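Long-range contact in chloramphenicol acetyltransferase (PDB 6PXA), which probably transfers the acetyl group of acetyl-CoA to the 3-hydroxyl of chloramphenicol, inactivating the antibiotic, and here binds taurocholic acid: residues B[5-16]-B[31-42]. Sequence-based numbering, arbitrary orientation.
With TCH (taurocholic acid), chain M.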
# COMPACT_ATOMS: atom_id res chain seq x y z
N GLU B 5 -4.36 -4.06 -21.46
CA GLU B 5 -3.73 -4.47 -20.21
C GLU B 5 -3.15 -5.86 -20.36
O GLU B 5 -3.45 -6.59 -21.32
CB GLU B 5 -4.74 -4.43 -19.05
CG GLU B 5 -5.55 -3.16 -19.01
CD GLU B 5 -6.10 -2.85 -17.64
OE1 GLU B 5 -6.16 -3.78 -16.79
OE2 GLU B 5 -6.47 -1.67 -17.40
N ALA B 6 -2.32 -6.24 -19.39
CA ALA B 6 -1.53 -7.46 -19.51
C ALA B 6 -2.36 -8.72 -19.29
O ALA B 6 -2.01 -9.78 -19.82
CB ALA B 6 -0.37 -7.44 -18.51
N PHE B 7 -3.45 -8.62 -18.53
CA PHE B 7 -4.29 -9.75 -18.16
C PHE B 7 -5.74 -9.46 -18.50
O PHE B 7 -6.20 -8.32 -18.34
CB PHE B 7 -4.17 -10.04 -16.67
CG PHE B 7 -2.78 -10.44 -16.23
CD1 PHE B 7 -1.84 -9.49 -15.93
CD2 PHE B 7 -2.45 -11.78 -16.10
CE1 PHE B 7 -0.59 -9.86 -15.51
CE2 PHE B 7 -1.21 -12.14 -15.68
CZ PHE B 7 -0.27 -11.18 -15.40
N ASN B 8 -6.47 -10.49 -18.95
CA ASN B 8 -7.88 -10.35 -19.30
C ASN B 8 -8.81 -10.69 -18.15
O ASN B 8 -9.95 -10.20 -18.12
CB ASN B 8 -8.22 -11.24 -20.50
CG ASN B 8 -7.71 -10.66 -21.81
OD1 ASN B 8 -7.31 -9.49 -21.88
ND2 ASN B 8 -7.74 -11.47 -22.86
N SER B 9 -8.39 -11.52 -17.20
CA SER B 9 -9.17 -11.70 -15.98
C SER B 9 -8.22 -12.15 -14.89
O SER B 9 -7.09 -12.55 -15.16
CB SER B 9 -10.32 -12.71 -16.17
OG SER B 9 -9.82 -14.02 -16.35
N TRP B 10 -8.69 -12.07 -13.65
CA TRP B 10 -7.85 -12.54 -12.55
C TRP B 10 -7.81 -14.05 -12.45
O TRP B 10 -7.15 -14.58 -11.56
CB TRP B 10 -8.32 -11.95 -11.21
CG TRP B 10 -9.79 -11.91 -10.99
CD1 TRP B 10 -10.65 -10.89 -11.35
CD2 TRP B 10 -10.60 -12.90 -10.34
NE1 TRP B 10 -11.94 -11.20 -10.96
CE2 TRP B 10 -11.94 -12.42 -10.33
CE3 TRP B 10 -10.33 -14.14 -9.75
CZ2 TRP B 10 -13.01 -13.15 -9.78
CZ3 TRP B 10 -11.38 -14.86 -9.19
CH2 TRP B 10 -12.72 -14.36 -9.21
N LEU B 11 -8.52 -14.76 -13.33
CA LEU B 11 -8.40 -16.20 -13.41
C LEU B 11 -7.10 -16.61 -14.09
O LEU B 11 -6.71 -17.77 -13.99
CB LEU B 11 -9.58 -16.80 -14.18
CG LEU B 11 -11.02 -16.53 -13.72
CD1 LEU B 11 -12.01 -17.30 -14.54
CD2 LEU B 11 -11.21 -16.83 -12.24
N GLU B 12 -6.43 -15.66 -14.74
CA GLU B 12 -5.27 -15.91 -15.58
C GLU B 12 -3.99 -15.64 -14.82
O GLU B 12 -3.86 -14.63 -14.13
CB GLU B 12 -5.30 -15.02 -16.82
CG GLU B 12 -6.42 -15.29 -17.81
CD GLU B 12 -6.31 -14.40 -19.04
OE1 GLU B 12 -5.91 -13.22 -18.89
OE2 GLU B 12 -6.60 -14.87 -20.16
N GLY B 13 -3.02 -16.55 -14.98
CA GLY B 13 -1.67 -16.32 -14.51
C GLY B 13 -0.68 -16.35 -15.66
O GLY B 13 -0.96 -16.93 -16.71
N GLN B 14 0.47 -15.70 -15.47
CA GLN B 14 1.53 -15.63 -16.48
C GLN B 14 2.73 -16.45 -16.01
O GLN B 14 3.37 -16.09 -15.01
CB GLN B 14 1.94 -14.18 -16.74
CG GLN B 14 1.35 -13.59 -18.01
CD GLN B 14 2.00 -14.16 -19.26
OE1 GLN B 14 3.09 -14.71 -19.21
NE2 GLN B 14 1.31 -14.02 -20.39
N ASN B 15 3.05 -17.51 -16.73
CA ASN B 15 4.29 -18.24 -16.47
C ASN B 15 5.49 -17.32 -16.67
O ASN B 15 5.66 -16.74 -17.75
CB ASN B 15 4.37 -19.45 -17.40
CG ASN B 15 5.61 -20.28 -17.17
OD1 ASN B 15 6.71 -19.88 -17.55
ND2 ASN B 15 5.44 -21.45 -16.56
N LEU B 16 6.30 -17.16 -15.63
CA LEU B 16 7.37 -16.16 -15.68
C LEU B 16 8.57 -16.61 -16.49
O LEU B 16 9.19 -15.79 -17.17
CB LEU B 16 7.81 -15.79 -14.26
CG LEU B 16 6.68 -15.03 -13.53
CD1 LEU B 16 7.06 -14.67 -12.11
CD2 LEU B 16 6.33 -13.79 -14.32
N SER B 31 6.82 -20.99 -11.80
CA SER B 31 6.50 -19.75 -11.10
C SER B 31 5.73 -18.80 -12.01
O SER B 31 6.05 -18.65 -13.20
CB SER B 31 7.79 -19.10 -10.61
OG SER B 31 8.46 -20.02 -9.79
N TYR B 32 4.69 -18.17 -11.45
CA TYR B 32 3.76 -17.36 -12.22
C TYR B 32 3.43 -16.07 -11.49
O TYR B 32 3.51 -15.98 -10.26
CB TYR B 32 2.44 -18.12 -12.49
CG TYR B 32 1.56 -18.28 -11.24
CD1 TYR B 32 1.69 -19.41 -10.42
CD2 TYR B 32 0.62 -17.33 -10.89
CE1 TYR B 32 0.91 -19.56 -9.29
CE2 TYR B 32 -0.16 -17.47 -9.75
CZ TYR B 32 -0.03 -18.59 -8.97
OH TYR B 32 -0.80 -18.76 -7.84
N TYR B 33 2.99 -15.08 -12.26
CA TYR B 33 2.47 -13.82 -11.74
C TYR B 33 1.01 -13.70 -12.17
O TYR B 33 0.71 -13.77 -13.37
CB TYR B 33 3.30 -12.64 -12.26
CG TYR B 33 2.79 -11.24 -11.90
CD1 TYR B 33 2.59 -10.88 -10.58
CD2 TYR B 33 2.54 -10.29 -12.88
CE1 TYR B 33 2.14 -9.59 -10.23
CE2 TYR B 33 2.08 -8.99 -12.54
CZ TYR B 33 1.89 -8.67 -11.20
OH TYR B 33 1.43 -7.41 -10.81
N SER B 34 0.12 -13.49 -11.21
CA SER B 34 -1.31 -13.28 -11.48
C SER B 34 -1.60 -11.80 -11.22
O SER B 34 -1.97 -11.42 -10.11
CB SER B 34 -2.18 -14.18 -10.61
OG SER B 34 -1.79 -14.09 -9.24
N GLY B 35 -1.47 -10.99 -12.27
CA GLY B 35 -1.33 -9.56 -12.07
C GLY B 35 -2.50 -8.74 -12.58
O GLY B 35 -2.34 -7.54 -12.79
N PHE B 36 -3.67 -9.37 -12.74
CA PHE B 36 -4.82 -8.69 -13.34
C PHE B 36 -5.11 -7.35 -12.68
O PHE B 36 -5.37 -6.36 -13.38
CB PHE B 36 -6.07 -9.58 -13.25
CG PHE B 36 -7.34 -8.89 -13.71
CD1 PHE B 36 -7.62 -8.74 -15.06
CD2 PHE B 36 -8.24 -8.37 -12.78
CE1 PHE B 36 -8.81 -8.10 -15.49
CE2 PHE B 36 -9.41 -7.72 -13.21
CZ PHE B 36 -9.68 -7.58 -14.57
N TYR B 37 -5.10 -7.28 -11.36
CA TYR B 37 -5.58 -6.05 -10.74
C TYR B 37 -4.57 -4.91 -10.82
O TYR B 37 -4.93 -3.77 -10.50
CB TYR B 37 -5.99 -6.33 -9.29
CG TYR B 37 -7.38 -6.97 -9.22
CD1 TYR B 37 -8.53 -6.20 -9.41
CD2 TYR B 37 -7.53 -8.34 -9.02
CE1 TYR B 37 -9.82 -6.80 -9.37
CE2 TYR B 37 -8.77 -8.94 -9.02
CZ TYR B 37 -9.90 -8.16 -9.17
OH TYR B 37 -11.11 -8.79 -9.14
N HIS B 38 -3.34 -5.14 -11.29
CA HIS B 38 -2.41 -4.03 -11.46
C HIS B 38 -1.99 -3.82 -12.91
O HIS B 38 -1.03 -3.08 -13.15
CB HIS B 38 -1.22 -4.23 -10.52
CG HIS B 38 -1.63 -4.22 -9.07
ND1 HIS B 38 -2.29 -5.27 -8.48
CD2 HIS B 38 -1.54 -3.25 -8.12
CE1 HIS B 38 -2.55 -4.98 -7.22
NE2 HIS B 38 -2.13 -3.75 -6.98
N SER B 39 -2.67 -4.45 -13.86
CA SER B 39 -2.74 -4.06 -15.27
C SER B 39 -1.53 -4.44 -16.12
O SER B 39 -1.70 -4.70 -17.32
CB SER B 39 -2.96 -2.56 -15.42
OG SER B 39 -4.21 -2.17 -14.85
N LYS B 40 -0.34 -4.47 -15.56
CA LYS B 40 0.86 -4.54 -16.39
C LYS B 40 1.61 -5.84 -16.15
O LYS B 40 1.34 -6.58 -15.20
CB LYS B 40 1.75 -3.32 -16.12
CG LYS B 40 1.19 -2.00 -16.65
CD LYS B 40 1.92 -0.82 -16.01
CE LYS B 40 1.41 0.53 -16.49
NZ LYS B 40 1.92 0.87 -17.85
N THR B 41 2.58 -6.13 -17.04
CA THR B 41 3.36 -7.36 -16.92
C THR B 41 4.24 -7.33 -15.69
O THR B 41 4.56 -6.28 -15.12
CB THR B 41 4.29 -7.57 -18.12
OG1 THR B 41 5.30 -6.55 -18.11
CG2 THR B 41 3.54 -7.55 -19.45
N PHE B 42 4.68 -8.53 -15.31
CA PHE B 42 5.59 -8.71 -14.19
C PHE B 42 6.81 -7.80 -14.30
O PHE B 42 7.18 -7.12 -13.33
CB PHE B 42 6.00 -10.19 -14.13
CG PHE B 42 6.93 -10.52 -13.00
CD1 PHE B 42 6.46 -10.60 -11.71
CD2 PHE B 42 8.26 -10.81 -13.24
CE1 PHE B 42 7.30 -10.92 -10.66
CE2 PHE B 42 9.12 -11.14 -12.20
CZ PHE B 42 8.63 -11.19 -10.91
C1 TCH M . -11.48 -18.93 -8.82
C2 TCH M . -11.91 -19.90 -9.99
C3 TCH M . -12.17 -21.33 -9.44
O3 TCH M . -12.41 -22.18 -10.49
C4 TCH M . -10.97 -21.90 -8.58
C5 TCH M . -10.48 -20.91 -7.49
C6 TCH M . -9.25 -21.47 -6.73
C7 TCH M . -7.89 -21.34 -7.54
O7 TCH M . -7.89 -22.27 -8.57
C8 TCH M . -7.70 -19.92 -8.10
C9 TCH M . -8.97 -19.48 -8.93
C10 TCH M . -10.24 -19.47 -8.06
C11 TCH M . -8.69 -18.11 -9.60
C12 TCH M . -7.46 -18.03 -10.35
O12 TCH M . -7.53 -18.77 -11.55
C13 TCH M . -6.18 -18.65 -9.54
C14 TCH M . -6.47 -19.89 -9.08
C15 TCH M . -5.14 -20.32 -8.30
C16 TCH M . -4.08 -19.81 -9.15
C17 TCH M . -4.77 -19.00 -10.26
C18 TCH M . -5.88 -17.68 -8.38
C19 TCH M . -10.03 -18.54 -6.86
O1S TCH M . 0.04 -24.54 -15.27
C20 TCH M . -3.92 -17.90 -10.69
C21 TCH M . -4.52 -17.00 -11.81
C22 TCH M . -2.72 -18.61 -11.35
C23 TCH M . -3.08 -19.28 -12.66
C24 TCH M . -1.86 -19.99 -13.23
N24 TCH M . -1.51 -21.30 -12.75
O24 TCH M . -1.20 -19.47 -14.05
C25 TCH M . -0.36 -22.01 -13.28
C26 TCH M . -0.39 -23.40 -12.68
S26 TCH M . 0.58 -24.54 -13.71
O2S TCH M . 2.12 -23.94 -13.69
O3S TCH M . 0.44 -26.03 -13.01
O HOH W 1 -4.42 -12.57 -12.71
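Gln14 and Tyr33 pair backbone to backbone, Gln14 N to Tyr33 O at 2.9 Å and Tyr33 N to Gln14 O at 3.0 Å. Two residues further along, Leu16 N bonds to Ser31 O at 2.9 Å, while Ala6 N reaches Ser39 O at 2.7 Å at the far end. Between these grips, a water bridges Glu12 O and Phe36 N. The short antiparallel ladder adds strand 14-15 to the outer side of strand 32-34, which itself runs parallel to strand 78-80 in the left-handed beta-helix of the hexapeptide acyltransferases. Taurocholate lies beside the turn from Ser9 to Glu12: its O12 donates to Leu11 O at 2.8 Å, and its C22 sits over the face of the Tyr32 ring.

The five-membered ring of Trp10 turns its edge toward the face of Phe36, an offset edge-to-face pair with planes at 63°. With CG placed between backbone N and carbonyl carbon (chi1 42°), its indole also runs alongside Tyr37; the polar ends of both go to a second subunit, Trp10 NE1 to Asp53 and Tyr37 OH to Tyr49 N. Phe7 lays one ring face over Gly35, whose CA is 4.0 Å from the ring centroid, and its CZ touches Tyr33 CD2. Beyond the ladder, Leu16 CD1 stands almost centrally above the Phe42 ring in a CH-pi contact, while Leu16 CD2 meets Phe42 CG at 3.6 Å.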